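Local coordinates for transcription regulator AsnC/Lrp ligand binding domain-containing protein (Sulfolobus tokodaii, PDB 2ZBC), which binds isoleucine as a stand-alone RAM module of the Lrp/AsnC family and probably serves amino-acid-responsive regulation of transcription, at residues Glu17-Leu22 / Thr29-Val34. Residues are numbered along the deposited sequence; the frame is centred on the assembly and turned at random.
Sequences EVFERL and TEVHVV. With ILE (isoleucine), chain J.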
ATOM      1  N   GLU A  17       4.377 -25.200   0.739  1.00 16.98           N
ATOM      2  CA  GLU A  17       5.712 -25.744   1.014  1.00 17.87           C
ATOM      3  C   GLU A  17       6.279 -24.936   2.170  1.00 18.09           C
ATOM      4  O   GLU A  17       6.850 -25.487   3.114  1.00 15.97           O
ATOM      5  CB  GLU A  17       6.639 -25.660  -0.182  1.00 18.97           C
ATOM      6  CG  GLU A  17       6.342 -26.691  -1.271  1.00 24.68           C
ATOM      7  CD  GLU A  17       7.216 -26.454  -2.484  1.00 30.91           C
ATOM      8  OE1 GLU A  17       8.463 -26.528  -2.373  1.00 32.16           O
ATOM      9  OE2 GLU A  17       6.644 -26.209  -3.531  1.00 37.61           O
ATOM     10  N   VAL A  18       6.052 -23.618   2.122  1.00 16.60           N
ATOM     11  CA  VAL A  18       6.501 -22.792   3.223  1.00 16.56           C
ATOM     12  C   VAL A  18       5.770 -23.123   4.523  1.00 14.90           C
ATOM     13  O   VAL A  18       6.369 -23.188   5.603  1.00 15.92           O
ATOM     14  CB  VAL A  18       6.425 -21.265   2.869  1.00 14.06           C
ATOM     15  CG1 VAL A  18       6.799 -20.383   4.142  1.00 16.05           C
ATOM     16  CG2 VAL A  18       7.329 -20.913   1.712  1.00 14.80           C
ATOM     17  N   PHE A  19       4.468 -23.281   4.466  1.00 16.45           N
ATOM     18  CA  PHE A  19       3.651 -23.645   5.644  1.00 16.52           C
ATOM     19  C   PHE A  19       4.193 -24.948   6.276  1.00 17.05           C
ATOM     20  O   PHE A  19       4.428 -25.012   7.492  1.00 18.18           O
ATOM     21  CB  PHE A  19       2.161 -23.817   5.209  1.00 15.90           C
ATOM     22  CG  PHE A  19       1.286 -24.470   6.247  1.00 16.63           C
ATOM     23  CD1 PHE A  19       0.499 -23.709   7.114  1.00 16.06           C
ATOM     24  CD2 PHE A  19       1.238 -25.847   6.370  1.00 18.86           C
ATOM     25  CE1 PHE A  19      -0.281 -24.322   8.068  1.00 17.16           C
ATOM     26  CE2 PHE A  19       0.453 -26.475   7.314  1.00 17.09           C
ATOM     27  CZ  PHE A  19      -0.334 -25.711   8.149  1.00 16.47           C
ATOM     28  N   GLU A  20       4.472 -25.933   5.433  1.00 17.56           N
ATOM     29  CA  GLU A  20       5.068 -27.199   5.879  1.00 19.57           C
ATOM     30  C   GLU A  20       6.406 -27.008   6.647  1.00 17.64           C
ATOM     31  O   GLU A  20       6.597 -27.638   7.651  1.00 18.61           O
ATOM     32  CB  GLU A  20       5.266 -28.137   4.687  1.00 19.04           C
ATOM     33  CG  GLU A  20       6.018 -29.473   4.909  1.00 24.33           C
ATOM     34  CD  GLU A  20       5.992 -30.395   3.637  1.00 29.40           C
ATOM     35  OE1 GLU A  20       6.353 -29.959   2.444  1.00 26.53           O
ATOM     36  OE2 GLU A  20       5.570 -31.578   3.844  1.00 32.93           O
ATOM     37  N   ARG A  21       7.283 -26.124   6.168  1.00 16.47           N
ATOM     38  CA  ARG A  21       8.555 -25.843   6.841  1.00 15.61           C
ATOM     39  C   ARG A  21       8.271 -25.229   8.189  1.00 16.31           C
ATOM     40  O   ARG A  21       8.818 -25.658   9.234  1.00 15.20           O
ATOM     41  CB  ARG A  21       9.383 -24.875   6.040  1.00 14.86           C
ATOM     42  CG  ARG A  21       9.903 -25.473   4.682  1.00 15.74           C
ATOM     43  CD  ARG A  21      10.825 -24.529   3.885  1.00 17.42           C
ATOM     44  NE  ARG A  21      11.112 -25.089   2.567  1.00 14.32           N
ATOM     45  CZ  ARG A  21      12.075 -25.990   2.374  1.00 19.28           C
ATOM     46  NH1 ARG A  21      12.901 -26.346   3.381  1.00 15.07           N
ATOM     47  NH2 ARG A  21      12.258 -26.461   1.187  1.00 22.34           N
ATOM     48  N   LEU A  22       7.354 -24.240   8.182  1.00 15.74           N
ATOM     49  CA  LEU A  22       7.075 -23.504   9.386  1.00 15.87           C
ATOM     50  C   LEU A  22       6.561 -24.378  10.524  1.00 16.74           C
ATOM     51  O   LEU A  22       6.929 -24.125  11.731  1.00 16.79           O
ATOM     52  CB  LEU A  22       6.189 -22.281   9.160  1.00 13.62           C
ATOM     53  CG  LEU A  22       6.864 -21.144   8.407  1.00 14.50           C
ATOM     54  CD1 LEU A  22       5.740 -20.234   7.799  1.00 14.57           C
ATOM     55  CD2 LEU A  22       7.905 -20.358   9.212  1.00 16.34           C
ATOM     56  N   THR A  29       4.368 -20.841  17.089  1.00 16.81           N
ATOM     57  CA  THR A  29       3.303 -21.387  17.893  1.00 16.67           C
ATOM     58  C   THR A  29       1.990 -21.506  17.159  1.00 16.47           C
ATOM     59  O   THR A  29       1.123 -22.324  17.577  1.00 14.91           O
ATOM     60  CB  THR A  29       3.087 -20.601  19.162  1.00 16.83           C
ATOM     61  OG1 THR A  29       2.621 -19.279  18.838  1.00 16.12           O
ATOM     62  CG2 THR A  29       4.450 -20.402  19.882  1.00 17.11           C
ATOM     63  N   GLU A  30       1.834 -20.727  16.061  1.00 15.06           N
ATOM     64  CA  GLU A  30       0.739 -20.991  15.125  1.00 14.80           C
ATOM     65  C   GLU A  30       1.165 -20.595  13.721  1.00 13.34           C
ATOM     66  O   GLU A  30       1.993 -19.694  13.518  1.00 13.90           O
ATOM     67  CB  GLU A  30      -0.564 -20.169  15.331  1.00 17.12           C
ATOM     68  CG  GLU A  30      -0.870 -19.733  16.695  1.00 22.59           C
ATOM     69  CD  GLU A  30      -2.034 -18.757  16.758  1.00 25.05           C
ATOM     70  OE1 GLU A  30      -2.899 -18.574  15.801  1.00 20.33           O
ATOM     71  OE2 GLU A  30      -2.075 -18.243  17.876  1.00 20.42           O
ATOM     72  N   VAL A  31       0.463 -21.181  12.770  1.00 13.73           N
ATOM     73  CA  VAL A  31       0.755 -20.874  11.348  1.00 13.19           C
ATOM     74  C   VAL A  31      -0.504 -21.172  10.549  1.00 12.78           C
ATOM     75  O   VAL A  31      -1.195 -22.174  10.747  1.00 13.20           O
ATOM     76  CB  VAL A  31       2.017 -21.622  10.874  1.00 14.28           C
ATOM     77  CG1 VAL A  31       1.934 -23.120  11.121  1.00 14.76           C
ATOM     78  CG2 VAL A  31       2.352 -21.376   9.425  1.00 14.81           C
ATOM     79  N   HIS A  32      -0.831 -20.260   9.643  1.00 11.83           N
ATOM     80  CA  HIS A  32      -2.063 -20.371   8.895  1.00 12.49           C
ATOM     81  C   HIS A  32      -1.814 -19.876   7.486  1.00 12.23           C
ATOM     82  O   HIS A  32      -1.293 -18.784   7.348  1.00 14.83           O
ATOM     83  CB  HIS A  32      -3.167 -19.476   9.534  1.00 12.01           C
ATOM     84  CG  HIS A  32      -3.285 -19.547  11.047  1.00 14.15           C
ATOM     85  ND1 HIS A  32      -4.023 -20.523  11.690  1.00 17.94           N
ATOM     86  CD2 HIS A  32      -2.836 -18.729  12.020  1.00 16.98           C
ATOM     87  CE1 HIS A  32      -3.953 -20.334  13.000  1.00 20.14           C
ATOM     88  NE2 HIS A  32      -3.226 -19.260  13.235  1.00 17.28           N
ATOM     89  N   VAL A  33      -2.267 -20.572   6.438  1.00 11.74           N
ATOM     90  CA  VAL A  33      -2.316 -19.896   5.099  1.00 11.12           C
ATOM     91  C   VAL A  33      -3.652 -19.158   5.065  1.00 11.30           C
ATOM     92  O   VAL A  33      -4.691 -19.651   5.568  1.00 11.17           O
ATOM     93  CB  VAL A  33      -2.244 -20.914   3.921  1.00  9.59           C
ATOM     94  CG1 VAL A  33      -2.272 -20.343   2.505  1.00 14.26           C
ATOM     95  CG2 VAL A  33      -1.017 -21.757   4.022  1.00 14.75           C
ATOM     96  N   VAL A  34      -3.649 -18.040   4.354  1.00 11.92           N
ATOM     97  CA  VAL A  34      -4.726 -17.080   4.304  1.00 11.47           C
ATOM     98  C   VAL A  34      -4.952 -16.490   2.941  1.00 11.73           C
ATOM     99  O   VAL A  34      -4.042 -16.358   2.137  1.00 13.30           O
ATOM    100  CB  VAL A  34      -4.531 -15.918   5.291  1.00 11.86           C
ATOM    101  CG1 VAL A  34      -4.758 -16.337   6.747  1.00 12.04           C
ATOM    102  CG2 VAL A  34      -3.226 -15.214   5.062  1.00 13.27           C
TER
HETATM  103  N   ILE J  85      -2.934 -14.953  -0.296  1.00 12.01           N
HETATM  104  CA  ILE J  85      -3.064 -15.600  -1.645  1.00 13.21           C
HETATM  105  C   ILE J  85      -4.257 -15.143  -2.376  1.00 12.73           C
HETATM  106  O   ILE J  85      -5.107 -14.496  -1.725  1.00 14.44           O
HETATM  107  CB  ILE J  85      -3.000 -17.133  -1.565  1.00 12.49           C
HETATM  108  CG1 ILE J  85      -4.289 -17.775  -1.011  1.00 14.32           C
HETATM  109  CG2 ILE J  85      -1.796 -17.559  -0.838  1.00 11.92           C
HETATM  110  CD1 ILE J  85      -4.298 -19.313  -1.106  1.00 13.76           C
HETATM  111  OXT ILE J  85      -4.241 -15.392  -3.589  1.00 13.68           O
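Phe19 and Leu22 of helix 15-22 meet Val31 and Val33 of edge strand 28-34 in a small apolar contact. The two segments run nearly antiparallel (173°), as helix and sheet edge of the ferredoxin-like βαββαβ fold of RAM domains. CG2 of Val31 sits between the two helix side chains, 3.8 Å from CD1 of Phe19 and 3.9 Å from CD1 of Leu22. CG2 of Val33 lies 4.0 Å from CD1 of Phe19, oblique to the ring. The ring reaches the strand because CG of Phe19 is anti to its backbone N (chi1 167°). Its edge comes up to the backbone, with CE1 3.6 Å from the carbonyl O of Val31, near the ring plane. With an alanine in place of Phe19, a gap would probably open beside Val31, with only the CB touch on Val33 kept and Leu22 carrying most remaining packing.

His32, whose CB points away from the helix, donates from NE2 to OE1 of Glu30 at 2.7 Å. The bond is nearly straight (165°), in the imidazole plane, and uses the carboxylate's anti lone pair. ND1 of His32 is hydrogen-bonded to OG of Ser79 of the second subunit, so the ring's rotation is probably fixed.

The carbonyl O of Val34 accepts a hydrogen bond from N of bound isoleucine, at 3.0 Å. Asp39 of the same chain and Thr69 of a third subunit also hydrogen-bond it, so the pocket lies between subunits. Between helix and strand the contact is thus almost wholly apolar; the strand's polar groups serve neighbouring strands, including one of the second subunit, and the ligand.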